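Local structure of cytochrome C-type biogenesis protein ccmF (Thermus thermophilus, 6ZMQ) at residues V202-A207 with L297-T302; Q217-E222 with W290-V295; G252-W257 with L518-S523. The protein binds heme b in the membrane and, as a cytochrome c heme lyase, probably helps attach heme to apocytochrome c during maturation. All coordinates share one frame; numbering follows the deposited sequence.

Contact 1. Residues V202-A207 with L297-T302; sequences VPYAYA and LAFAAT
The rings of Tyr-204 and Phe-299 lie against each other in an offset stack, their planes 16° apart and their centroids separated by 4.2 Å. Both swing out between the helices with CG trans to the backbone N (chi1 166° at Tyr-204, 165° at Phe-299). The overlap is lopsided: Phe-299 CD2 sits over the centre of the tyrosine ring, whereas Tyr-204 CD2 lies above the phenylalanine ring toward its rim. A CH-pi contact adds to the stack, Tyr-204 CB lying 4.2 Å from the Phe-299 ring centroid, over its face. These rings join predicted transmembrane helices 185-213 and 288-307, whose CA atoms at Tyr-204 and Phe-299 are 6.7 Å apart. The first helix is kinked at Pro-203, whose nitrogen carries no hydrogen. Among polar contacts, Tyr-204 OH is hydrogen-bonded to Ala-336 O of helix 325-345; tyrosine suits this buried place by offering a flat apolar face and a hydroxyl, phenylalanine the other side as a flat ring with no polar end to satisfy. With an alanine here, the Phe-299 ring would probably lose its stacking partner and Ala-336 O its bond to the hydroxyl. Thr-302 OG1 bonds within its own helix to Ala-298 O at 2.7 Å.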
loop_
_atom_site.group_PDB
_atom_site.type_symbol
_atom_site.label_atom_id
_atom_site.label_comp_id
_atom_site.label_asym_id
_atom_site.label_seq_id
_atom_site.Cartn_x
_atom_site.Cartn_y
_atom_site.Cartn_z
ATOM N N VAL A 202 2.686 -8.292 -13.283
ATOM C CA VAL A 202 3.222 -9.450 -14.012
ATOM C C VAL A 202 2.427 -10.746 -13.809
ATOM O O VAL A 202 2.268 -11.488 -14.790
ATOM C CB VAL A 202 4.737 -9.555 -13.820
ATOM C CG1 VAL A 202 5.134 -9.402 -12.390
ATOM C CG2 VAL A 202 5.360 -10.853 -14.375
ATOM N N PRO A 203 1.847 -11.053 -12.627
ATOM C CA PRO A 203 0.807 -12.109 -12.586
ATOM C C PRO A 203 -0.407 -11.868 -13.469
ATOM O O PRO A 203 -0.830 -12.818 -14.150
ATOM C CB PRO A 203 0.399 -12.129 -11.098
ATOM C CG PRO A 203 1.143 -10.966 -10.482
ATOM C CD PRO A 203 2.381 -10.935 -11.272
ATOM N N TYR A 204 -0.935 -10.624 -13.490
ATOM C CA TYR A 204 -2.101 -10.271 -14.309
ATOM C C TYR A 204 -1.852 -10.561 -15.775
ATOM O O TYR A 204 -2.704 -11.162 -16.444
ATOM C CB TYR A 204 -2.451 -8.784 -14.148
ATOM C CG TYR A 204 -3.419 -8.245 -15.206
ATOM C CD1 TYR A 204 -4.786 -8.483 -15.095
ATOM C CD2 TYR A 204 -2.970 -7.478 -16.299
ATOM C CE1 TYR A 204 -5.678 -7.999 -16.036
ATOM C CE2 TYR A 204 -3.862 -7.001 -17.253
ATOM C CZ TYR A 204 -5.212 -7.267 -17.111
ATOM O OH TYR A 204 -6.119 -6.791 -18.032
ATOM N N ALA A 205 -0.655 -10.185 -16.250
ATOM C CA ALA A 205 -0.179 -10.489 -17.593
ATOM C C ALA A 205 -0.234 -11.976 -17.876
ATOM O O ALA A 205 -0.910 -12.395 -18.830
ATOM C CB ALA A 205 1.254 -9.975 -17.738
ATOM N N TYR A 206 0.319 -12.775 -16.948
ATOM C CA TYR A 206 0.305 -14.233 -17.043
ATOM C C TYR A 206 -1.118 -14.765 -17.072
ATOM O O TYR A 206 -1.442 -15.617 -17.915
ATOM C CB TYR A 206 1.080 -14.837 -15.873
ATOM C CG TYR A 206 2.559 -15.103 -16.116
ATOM C CD1 TYR A 206 3.498 -14.085 -16.001
ATOM C CD2 TYR A 206 3.016 -16.380 -16.405
ATOM C CE1 TYR A 206 4.847 -14.320 -16.191
ATOM C CE2 TYR A 206 4.365 -16.626 -16.592
ATOM C CZ TYR A 206 5.273 -15.595 -16.491
ATOM O OH TYR A 206 6.613 -15.837 -16.684
ATOM N N ALA A 207 -2.008 -14.140 -16.278
ATOM C CA ALA A 207 -3.402 -14.562 -16.221
ATOM C C ALA A 207 -4.119 -14.285 -17.527
ATOM O O ALA A 207 -4.791 -15.174 -18.065
ATOM C CB ALA A 207 -4.114 -13.860 -15.088
ATOM N N LEU A 297 -9.050 -8.074 -10.718
ATOM C CA LEU A 297 -9.666 -7.053 -9.878
ATOM C C LEU A 297 -8.630 -6.346 -9.011
ATOM O O LEU A 297 -8.650 -5.119 -8.895
ATOM C CB LEU A 297 -10.754 -7.687 -9.014
ATOM C CG LEU A 297 -12.048 -8.024 -9.757
ATOM C CD1 LEU A 297 -12.968 -8.890 -8.893
ATOM C CD2 LEU A 297 -12.770 -6.791 -10.250
ATOM N N ALA A 298 -7.714 -7.114 -8.403
ATOM C CA ALA A 298 -6.623 -6.567 -7.600
ATOM C C ALA A 298 -5.681 -5.693 -8.413
ATOM O O ALA A 298 -5.249 -4.638 -7.936
ATOM C CB ALA A 298 -5.840 -7.707 -6.945
ATOM N N PHE A 299 -5.377 -6.096 -9.658
ATOM C CA PHE A 299 -4.460 -5.330 -10.493
ATOM C C PHE A 299 -5.061 -3.995 -10.925
ATOM O O PHE A 299 -4.396 -2.951 -10.845
ATOM C CB PHE A 299 -4.068 -6.162 -11.711
ATOM C CG PHE A 299 -3.418 -5.365 -12.797
ATOM C CD1 PHE A 299 -2.127 -4.901 -12.633
ATOM C CD2 PHE A 299 -4.099 -5.066 -13.982
ATOM C CE1 PHE A 299 -1.521 -4.158 -13.621
ATOM C CE2 PHE A 299 -3.486 -4.311 -14.968
ATOM C CZ PHE A 299 -2.198 -3.860 -14.778
ATOM N N ALA A 300 -6.298 -4.010 -11.435
ATOM C CA ALA A 300 -6.925 -2.748 -11.836
ATOM C C ALA A 300 -7.271 -1.872 -10.629
ATOM O O ALA A 300 -7.260 -0.628 -10.729
ATOM C CB ALA A 300 -8.170 -3.023 -12.670
ATOM N N ALA A 301 -7.550 -2.503 -9.479
ATOM C CA ALA A 301 -7.703 -1.779 -8.226
ATOM C C ALA A 301 -6.416 -1.070 -7.841
ATOM O O ALA A 301 -6.447 0.094 -7.430
ATOM C CB ALA A 301 -8.131 -2.749 -7.128
ATOM N N THR A 302 -5.274 -1.763 -7.976
ATOM C CA THR A 302 -3.981 -1.158 -7.668
ATOM C C THR A 302 -3.638 -0.043 -8.645
ATOM O O THR A 302 -2.977 0.923 -8.251
ATOM C CB THR A 302 -2.871 -2.215 -7.659
ATOM O OG1 THR A 302 -3.230 -3.286 -6.785
ATOM C CG2 THR A 302 -1.584 -1.605 -7.126
#

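Contact 2. Residues Q217-E222 with W290-V295; sequences QTWVEE and WNFAFV. With PTY (phosphatidylethanolamine), chain F.
A type I beta turn from Gln-217 to Val-220, in the loop linking helices 185-213 and 224-247, presents Trp-219 to Asn-291, Phe-292 and Val-295 on helix 288-307. The indole is the centre of this buried packing, and a large flat side chain suits the place because it can meet three helix residues at once. Its five-membered ring forms an offset stack with the Phe-292 ring, planes 19° apart and centroids 4.5 Å apart, with Phe-292 CE1 over one face. Val-220 CB lies over the opposite face, so the indole is held between a residue of its own turn and one of the helix. At the edge, near the indole plane, Asn-291 CB comes within 3.7 Å of Trp-219 CZ2. Farther round the six-membered ring, Val-295 CG1 approaches Trp-219 CH2 to 3.6 Å, one methyl of the beta-branched side chain against the aromatic carbon. Trp-219 reaches this position with CG placed between its backbone N and carbonyl carbon (chi1 71°). The Asn-291 amide stands steeply against the indole, and its ND2 is hydrogen-bonded to Thr-277 O of helix 266-284, next in sequence to the heme-iron ligand His-276. Beyond the indole, the same loop borders a lipid pocket. Glu-222 forms a salt bridge with Arg-137 of helix 135-157, and the phosphatidylethanolamine head group is held at the backbone, its amine N1 donating to Glu-221 O at 3.1 Å.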
loop_
_atom_site.group_PDB
_atom_site.type_symbol
_atom_site.label_atom_id
_atom_site.label_comp_id
_atom_site.label_asym_id
_atom_site.label_seq_id
_atom_site.Cartn_x
_atom_site.Cartn_y
_atom_site.Cartn_z
ATOM N N GLN A 217 -3.721 -23.548 -14.892
ATOM C CA GLN A 217 -3.229 -23.763 -13.543
ATOM C C GLN A 217 -1.768 -23.372 -13.374
ATOM O O GLN A 217 -1.406 -22.818 -12.330
ATOM C CB GLN A 217 -3.456 -25.231 -13.135
ATOM C CG GLN A 217 -2.401 -25.902 -12.261
ATOM C CD GLN A 217 -2.460 -25.404 -10.831
ATOM O OE1 GLN A 217 -3.489 -24.908 -10.390
ATOM N NE2 GLN A 217 -1.347 -25.509 -10.111
ATOM N N THR A 218 -0.953 -23.551 -14.419
ATOM C CA THR A 218 0.494 -23.382 -14.337
ATOM C C THR A 218 0.929 -21.937 -14.126
ATOM O O THR A 218 2.058 -21.707 -13.682
ATOM C CB THR A 218 1.159 -23.924 -15.610
ATOM O OG1 THR A 218 2.583 -23.836 -15.479
ATOM C CG2 THR A 218 0.711 -23.135 -16.840
ATOM N N TRP A 219 0.057 -20.970 -14.420
ATOM C CA TRP A 219 0.423 -19.557 -14.444
ATOM C C TRP A 219 0.739 -18.961 -13.075
ATOM O O TRP A 219 1.525 -18.011 -13.018
ATOM C CB TRP A 219 -0.707 -18.745 -15.081
ATOM C CG TRP A 219 -1.916 -18.653 -14.204
ATOM C CD1 TRP A 219 -2.862 -19.616 -14.024
ATOM C CD2 TRP A 219 -2.309 -17.544 -13.378
ATOM N NE1 TRP A 219 -3.814 -19.181 -13.137
ATOM C CE2 TRP A 219 -3.495 -17.913 -12.726
ATOM C CE3 TRP A 219 -1.768 -16.279 -13.123
ATOM C CZ2 TRP A 219 -4.161 -17.058 -11.847
ATOM C CZ3 TRP A 219 -2.428 -15.433 -12.241
ATOM C CH2 TRP A 219 -3.615 -15.828 -11.621
ATOM N N VAL A 220 0.180 -19.476 -11.975
ATOM C CA VAL A 220 0.283 -18.741 -10.720
ATOM C C VAL A 220 1.470 -19.227 -9.894
ATOM O O VAL A 220 1.976 -18.472 -9.049
ATOM C CB VAL A 220 -1.028 -18.778 -9.897
ATOM C CG1 VAL A 220 -1.216 -20.078 -9.180
ATOM C CG2 VAL A 220 -1.076 -17.620 -8.908
ATOM N N GLU A 221 1.968 -20.429 -10.154
ATOM C CA GLU A 221 3.083 -20.965 -9.401
ATOM C C GLU A 221 4.419 -20.578 -10.008
ATOM O O GLU A 221 5.437 -20.619 -9.307
ATOM C CB GLU A 221 2.934 -22.488 -9.294
ATOM C CG GLU A 221 2.159 -23.090 -10.459
ATOM C CD GLU A 221 2.023 -24.591 -10.368
ATOM O OE1 GLU A 221 1.871 -25.237 -11.423
ATOM O OE2 GLU A 221 2.024 -25.118 -9.232
ATOM N N GLU A 222 4.423 -20.170 -11.278
ATOM C CA GLU A 222 5.568 -19.496 -11.865
ATOM C C GLU A 222 5.623 -18.010 -11.531
ATOM O O GLU A 222 6.680 -17.396 -11.712
ATOM C CB GLU A 222 5.557 -19.652 -13.388
ATOM C CG GLU A 222 5.307 -21.065 -13.899
ATOM C CD GLU A 222 4.762 -21.071 -15.325
ATOM O OE1 GLU A 222 3.779 -20.345 -15.593
ATOM O OE2 GLU A 222 5.329 -21.779 -16.183
ATOM N N TRP A 290 -11.457 -18.137 -9.416
ATOM C CA TRP A 290 -11.362 -17.030 -8.474
ATOM C C TRP A 290 -9.991 -16.391 -8.502
ATOM O O TRP A 290 -9.861 -15.211 -8.180
ATOM C CB TRP A 290 -11.691 -17.512 -7.063
ATOM C CG TRP A 290 -13.140 -17.812 -6.893
ATOM C CD1 TRP A 290 -13.679 -19.022 -6.573
ATOM C CD2 TRP A 290 -14.244 -16.898 -7.015
ATOM N NE1 TRP A 290 -15.046 -18.927 -6.508
ATOM C CE2 TRP A 290 -15.417 -17.635 -6.773
ATOM C CE3 TRP A 290 -14.356 -15.529 -7.305
ATOM C CZ2 TRP A 290 -16.681 -17.055 -6.820
ATOM C CZ3 TRP A 290 -15.606 -14.960 -7.352
ATOM C CH2 TRP A 290 -16.753 -15.717 -7.105
ATOM N N ASN A 291 -8.969 -17.146 -8.913
ATOM C CA ASN A 291 -7.636 -16.578 -9.009
ATOM C C ASN A 291 -7.522 -15.617 -10.169
ATOM O O ASN A 291 -6.955 -14.532 -9.996
ATOM C CB ASN A 291 -6.598 -17.671 -9.167
ATOM C CG ASN A 291 -5.951 -17.990 -7.885
ATOM O OD1 ASN A 291 -5.488 -17.090 -7.207
ATOM N ND2 ASN A 291 -5.908 -19.272 -7.525
ATOM N N PHE A 292 -8.082 -15.995 -11.329
ATOM C CA PHE A 292 -8.158 -15.108 -12.489
ATOM C C PHE A 292 -8.962 -13.852 -12.157
ATOM O O PHE A 292 -8.515 -12.723 -12.443
ATOM C CB PHE A 292 -8.805 -15.847 -13.667
ATOM C CG PHE A 292 -7.916 -16.866 -14.338
ATOM C CD1 PHE A 292 -6.573 -16.598 -14.577
ATOM C CD2 PHE A 292 -8.443 -18.075 -14.784
ATOM C CE1 PHE A 292 -5.758 -17.530 -15.215
ATOM C CE2 PHE A 292 -7.628 -19.026 -15.385
ATOM C CZ PHE A 292 -6.280 -18.745 -15.610
ATOM N N ALA A 293 -10.118 -14.040 -11.487
ATOM C CA ALA A 293 -10.955 -12.922 -11.046
ATOM C C ALA A 293 -10.211 -11.998 -10.083
ATOM O O ALA A 293 -10.214 -10.772 -10.256
ATOM C CB ALA A 293 -12.232 -13.454 -10.393
ATOM N N PHE A 294 -9.513 -12.578 -9.099
ATOM C CA PHE A 294 -8.877 -11.775 -8.067
ATOM C C PHE A 294 -7.646 -11.047 -8.587
ATOM O O PHE A 294 -7.392 -9.916 -8.169
ATOM C CB PHE A 294 -8.524 -12.631 -6.854
ATOM C CG PHE A 294 -9.694 -12.927 -5.959
ATOM C CD1 PHE A 294 -10.737 -12.021 -5.850
ATOM C CD2 PHE A 294 -9.742 -14.095 -5.205
ATOM C CE1 PHE A 294 -11.826 -12.283 -5.030
ATOM C CE2 PHE A 294 -10.827 -14.366 -4.377
ATOM C CZ PHE A 294 -11.869 -13.456 -4.293
ATOM N N VAL A 295 -6.873 -11.656 -9.494
ATOM C CA VAL A 295 -5.694 -10.949 -9.996
ATOM C C VAL A 295 -6.105 -9.832 -10.956
ATOM O O VAL A 295 -5.488 -8.757 -10.956
ATOM C CB VAL A 295 -4.662 -11.915 -10.621
ATOM C CG1 VAL A 295 -5.173 -12.591 -11.854
ATOM C CG2 VAL A 295 -3.312 -11.205 -10.880
HETATM C C1 PTY F . 11.041 -11.363 -8.652
HETATM C C2 PTY F . 8.485 -18.412 -9.020
HETATM C C3 PTY F . 9.790 -17.881 -9.613
HETATM O O4 PTY F . 11.174 -9.982 -8.823
HETATM C C5 PTY F . 12.311 -13.546 -8.815
HETATM C C6 PTY F . 12.390 -12.018 -8.930
HETATM O O7 PTY F . 13.283 -11.533 -7.963
HETATM C C8 PTY F . 14.543 -11.093 -8.398
HETATM O O10 PTY F . 15.179 -11.740 -9.162
HETATM C C11 PTY F . 15.105 -9.769 -7.867
HETATM C C12 PTY F . 16.343 -9.360 -8.667
HETATM C C13 PTY F . 16.915 -8.020 -8.192
HETATM C C14 PTY F . 17.372 -8.114 -6.735
HETATM C C15 PTY F . 18.292 -6.943 -6.386
HETATM C C16 PTY F . 18.213 -6.701 -4.879
HETATM C C17 PTY F . 18.524 -5.240 -4.538
HETATM C C18 PTY F . 17.300 -4.433 -4.075
HETATM C C19 PTY F . 16.278 -5.243 -3.270
HETATM C C20 PTY F . 15.722 -4.423 -2.101
HETATM C C21 PTY F . 14.828 -3.278 -2.590
HETATM C C22 PTY F . 14.302 -2.499 -1.378
HETATM C C23 PTY F . 12.977 -1.791 -1.677
HETATM C C24 PTY F . 13.216 -0.280 -1.792
HETATM C C25 PTY F . 12.179 0.491 -0.968
HETATM C C26 PTY F . 12.560 1.971 -0.874
HETATM C C27 PTY F . 11.959 2.578 0.392
HETATM C C28 PTY F . 12.848 3.732 0.849
HETATM C C29 PTY F . 12.840 3.836 2.371
HETATM C C30 PTY F . 10.399 -9.190 -7.966
HETATM C C31 PTY F . 10.645 -7.681 -7.879
HETATM O O30 PTY F . 9.537 -9.682 -7.316
HETATM C C32 PTY F . 12.088 -7.312 -7.538
HETATM C C33 PTY F . 12.154 -5.805 -7.275
HETATM C C34 PTY F . 12.961 -5.519 -6.009
HETATM C C35 PTY F . 12.412 -4.251 -5.356
HETATM C C36 PTY F . 12.695 -3.054 -6.267
HETATM C C37 PTY F . 12.894 -1.781 -5.434
HETATM C C38 PTY F . 13.192 -0.574 -6.329
HETATM C C39 PTY F . 13.308 0.718 -5.520
HETATM C C40 PTY F . 14.394 1.609 -6.120
HETATM C C41 PTY F . 14.646 2.825 -5.229
HETATM C C42 PTY F . 15.723 2.474 -4.206
HETATM C C43 PTY F . 16.941 3.364 -4.445
HETATM C C44 PTY F . 17.702 3.483 -3.128
HETATM P P1 PTY F . 11.288 -15.735 -9.862
HETATM O O11 PTY F . 10.019 -16.559 -9.204
HETATM O O12 PTY F . 11.254 -15.930 -11.360
HETATM O O13 PTY F . 12.577 -16.337 -9.354
HETATM O O14 PTY F . 11.212 -14.119 -9.483
HETATM N N1 PTY F . 8.430 -19.852 -9.205
#

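Contact 3. Residues G252-W257 with L518-S523; sequences GGYWAW and LAIAFS. With LMT (dodecyl-beta-D-maltoside), chain D.
Residues 252-257, an irregular run without helix or strand between helices 224-247 and 266-284, face residues 518-523 of helix 501-525 across Tyr-254 and Ile-520, whose CA atoms are 9.5 Å apart. A long side chain is needed to bridge that gap. Residues 252-257 are part of the tryptophan-rich WWD motif of heme-handling proteins, thought to take part in presenting heme. Gly-252 has a positive phi (61°), easily adopted without a side chain, and Gly-253 lies against O6' of a bound dodecyl maltoside, a detergent, with no space for a CB in this crystal. With its CG between backbone N and carbonyl carbon (chi1 43°), Tyr-254 puts its hydroxyl at the helix. There OH donates to Ser-523 OG at 2.8 Å, the serine oxygen lying at the ring edge near its plane. Gln-524 NE2 also bonds to this hydroxyl. Serine suits the site because its short side chain keeps an acceptor close to the helix surface. Beside the polar pair, Ile-520 CG2 packs 3.5 Å from Tyr-254 OH. The detergent's alkyl chain runs past both segments: its C2 is 3.6 Å from Tyr-254 CE1, and its C4 lies over one face of the Trp-255 indole, offset toward the rim. Trp-257 NE1 is hydrogen-bonded to Asn-406 OD1, and detergent C3 lies 3.8 Å from Ile-520 CG2.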
loop_
_atom_site.group_PDB
_atom_site.type_symbol
_atom_site.label_atom_id
_atom_site.label_comp_id
_atom_site.label_asym_id
_atom_site.label_seq_id
_atom_site.Cartn_x
_atom_site.Cartn_y
_atom_site.Cartn_z
ATOM N N GLY A 252 -4.433 13.151 14.387
ATOM C CA GLY A 252 -4.854 12.315 15.510
ATOM C C GLY A 252 -5.553 11.026 15.148
ATOM O O GLY A 252 -6.483 10.614 15.844
ATOM N N GLY A 253 -5.124 10.372 14.081
ATOM C CA GLY A 253 -5.792 9.149 13.688
ATOM C C GLY A 253 -4.985 8.418 12.646
ATOM O O GLY A 253 -4.308 9.053 11.836
ATOM N N TYR A 254 -5.060 7.091 12.630
ATOM C CA TYR A 254 -4.276 6.308 11.692
ATOM C C TYR A 254 -5.023 6.045 10.396
ATOM O O TYR A 254 -4.390 5.759 9.376
ATOM C CB TYR A 254 -3.851 4.976 12.336
ATOM C CG TYR A 254 -4.918 4.253 13.153
ATOM C CD1 TYR A 254 -5.958 3.555 12.533
ATOM C CD2 TYR A 254 -4.882 4.270 14.543
ATOM C CE1 TYR A 254 -6.927 2.895 13.277
ATOM C CE2 TYR A 254 -5.839 3.609 15.295
ATOM C CZ TYR A 254 -6.860 2.928 14.658
ATOM O OH TYR A 254 -7.814 2.283 15.409
ATOM N N TRP A 255 -6.341 6.220 10.383
ATOM C CA TRP A 255 -7.149 5.781 9.257
ATOM C C TRP A 255 -8.114 6.882 8.867
ATOM O O TRP A 255 -8.706 7.534 9.729
ATOM C CB TRP A 255 -7.942 4.519 9.595
ATOM C CG TRP A 255 -8.431 3.794 8.386
ATOM C CD1 TRP A 255 -9.617 3.977 7.733
ATOM C CD2 TRP A 255 -7.744 2.761 7.686
ATOM N NE1 TRP A 255 -9.702 3.125 6.666
ATOM C CE2 TRP A 255 -8.565 2.364 6.617
ATOM C CE3 TRP A 255 -6.509 2.136 7.857
ATOM C CZ2 TRP A 255 -8.190 1.371 5.729
ATOM C CZ3 TRP A 255 -6.142 1.151 6.980
ATOM C CH2 TRP A 255 -6.974 0.778 5.927
ATOM N N ALA A 256 -8.274 7.082 7.567
ATOM C CA ALA A 256 -9.277 7.986 7.036
ATOM C C ALA A 256 -10.161 7.215 6.071
ATOM O O ALA A 256 -9.673 6.387 5.295
ATOM C CB ALA A 256 -8.633 9.182 6.338
ATOM N N TRP A 257 -11.465 7.473 6.133
ATOM C CA TRP A 257 -12.432 6.804 5.278
ATOM C C TRP A 257 -12.870 7.677 4.104
ATOM O O TRP A 257 -13.889 7.382 3.468
ATOM C CB TRP A 257 -13.650 6.376 6.096
ATOM C CG TRP A 257 -13.470 5.152 6.965
ATOM C CD1 TRP A 257 -13.642 5.089 8.316
ATOM C CD2 TRP A 257 -13.137 3.815 6.544
ATOM N NE1 TRP A 257 -13.423 3.809 8.767
ATOM C CE2 TRP A 257 -13.109 3.009 7.702
ATOM C CE3 TRP A 257 -12.854 3.225 5.307
ATOM C CZ2 TRP A 257 -12.813 1.645 7.659
ATOM C CZ3 TRP A 257 -12.555 1.869 5.268
ATOM C CH2 TRP A 257 -12.538 1.097 6.435
ATOM N N LEU A 518 -6.583 -6.544 17.791
ATOM C CA LEU A 518 -6.695 -6.087 19.185
ATOM C C LEU A 518 -6.407 -4.594 19.325
ATOM O O LEU A 518 -7.167 -3.877 19.987
ATOM C CB LEU A 518 -5.776 -6.894 20.117
ATOM C CG LEU A 518 -5.787 -6.599 21.641
ATOM C CD1 LEU A 518 -5.574 -7.850 22.446
ATOM C CD2 LEU A 518 -4.713 -5.589 22.131
ATOM N N ALA A 519 -5.299 -4.125 18.734
ATOM C CA ALA A 519 -4.871 -2.732 18.882
ATOM C C ALA A 519 -5.879 -1.754 18.275
ATOM O O ALA A 519 -6.186 -0.713 18.870
ATOM C CB ALA A 519 -3.488 -2.551 18.247
ATOM N N ILE A 520 -6.443 -2.106 17.114
ATOM C CA ILE A 520 -7.413 -1.244 16.441
ATOM C C ILE A 520 -8.721 -1.180 17.213
ATOM O O ILE A 520 -9.266 -0.086 17.412
ATOM C CB ILE A 520 -7.606 -1.694 14.979
ATOM C CG1 ILE A 520 -6.236 -1.697 14.283
ATOM C CG2 ILE A 520 -8.674 -0.854 14.237
ATOM C CD1 ILE A 520 -6.255 -1.807 12.792
ATOM N N ALA A 521 -9.210 -2.323 17.729
ATOM C CA ALA A 521 -10.466 -2.269 18.479
ATOM C C ALA A 521 -10.293 -1.563 19.825
ATOM O O ALA A 521 -11.182 -0.810 20.251
ATOM C CB ALA A 521 -11.030 -3.669 18.663
ATOM N N PHE A 522 -9.130 -1.734 20.465
ATOM C CA PHE A 522 -8.873 -1.063 21.738
ATOM C C PHE A 522 -8.660 0.446 21.569
ATOM O O PHE A 522 -9.047 1.228 22.451
ATOM C CB PHE A 522 -7.679 -1.718 22.443
ATOM C CG PHE A 522 -8.072 -2.797 23.427
ATOM C CD1 PHE A 522 -8.203 -4.113 23.019
ATOM C CD2 PHE A 522 -8.318 -2.482 24.750
ATOM C CE1 PHE A 522 -8.563 -5.107 23.914
ATOM C CE2 PHE A 522 -8.681 -3.462 25.653
ATOM C CZ PHE A 522 -8.802 -4.779 25.229
ATOM N N SER A 523 -8.040 0.877 20.455
ATOM C CA SER A 523 -7.859 2.311 20.219
ATOM C C SER A 523 -9.132 2.967 19.688
ATOM O O SER A 523 -9.374 4.156 19.941
ATOM C CB SER A 523 -6.689 2.549 19.265
ATOM O OG SER A 523 -6.896 1.930 18.010
HETATM C C1B LMT D . -12.190 10.669 14.158
HETATM C C2B LMT D . -13.683 10.886 14.562
HETATM C C3B LMT D . -13.946 12.168 15.420
HETATM C C4B LMT D . -12.669 12.934 15.864
HETATM C C5B LMT D . -11.813 13.091 14.596
HETATM C C6B LMT D . -10.618 13.989 14.887
HETATM O O1B LMT D . -12.116 9.885 12.987
HETATM O O2B LMT D . -14.410 10.931 13.400
HETATM O O3B LMT D . -14.767 11.886 16.476
HETATM O "O4'" LMT D . -12.991 14.175 16.367
HETATM O O5B LMT D . -11.400 11.848 14.001
HETATM O O6B LMT D . -11.051 15.234 15.263
HETATM C "C1'" LMT D . -11.399 5.805 11.936
HETATM C "C2'" LMT D . -12.856 6.197 12.344
HETATM C "C3'" LMT D . -13.035 7.750 12.318
HETATM C "C4'" LMT D . -11.929 8.481 13.109
HETATM C "C5'" LMT D . -10.637 8.038 12.375
HETATM C "C6'" LMT D . -9.379 8.781 12.730
HETATM O "O1'" LMT D . -11.119 4.523 12.350
HETATM O "O2'" LMT D . -13.742 5.658 11.450
HETATM O "O3'" LMT D . -14.266 8.099 12.783
HETATM O "O5'" LMT D . -10.434 6.648 12.590
HETATM O "O6'" LMT D . -9.062 8.378 13.998
HETATM C C1 LMT D . -11.257 3.490 11.385
HETATM C C2 LMT D . -10.198 2.474 11.718
HETATM C C3 LMT D . -10.549 1.025 11.542
HETATM C C4 LMT D . -10.271 0.606 10.117
HETATM C C5 LMT D . -10.586 -0.852 9.954
HETATM C C6 LMT D . -9.672 -1.578 9.010
HETATM C C7 LMT D . -8.229 -1.337 9.360
HETATM C C8 LMT D . -7.458 -2.595 9.167
HETATM C C9 LMT D . -6.210 -2.395 8.371
HETATM C C10 LMT D . -5.549 -3.730 8.197
HETATM C C11 LMT D . -4.242 -3.562 7.499
HETATM C C12 LMT D . -3.243 -4.558 7.976
#

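In the fold
Contacts 1 and 2 are neighbours, their centres about 10 Å apart, and share helix 288-307. Contact 2 is nested along the chain inside the loop closed by contact 1, and the two meet directly: Ala-207 CB packs 3.6 Å from Val-295 CG1. Both belong to the cytochrome c assembly family region. Contact 3, centred about 30 Å from contact 1 and 33 Å from contact 2, touches neither. Its first segment falls between the two halves of each of the others in sequence, whereas its second comes far later, in the CcmF C-terminal family region. Thus two contacts tie the first region together internally, and the third joins it to the second.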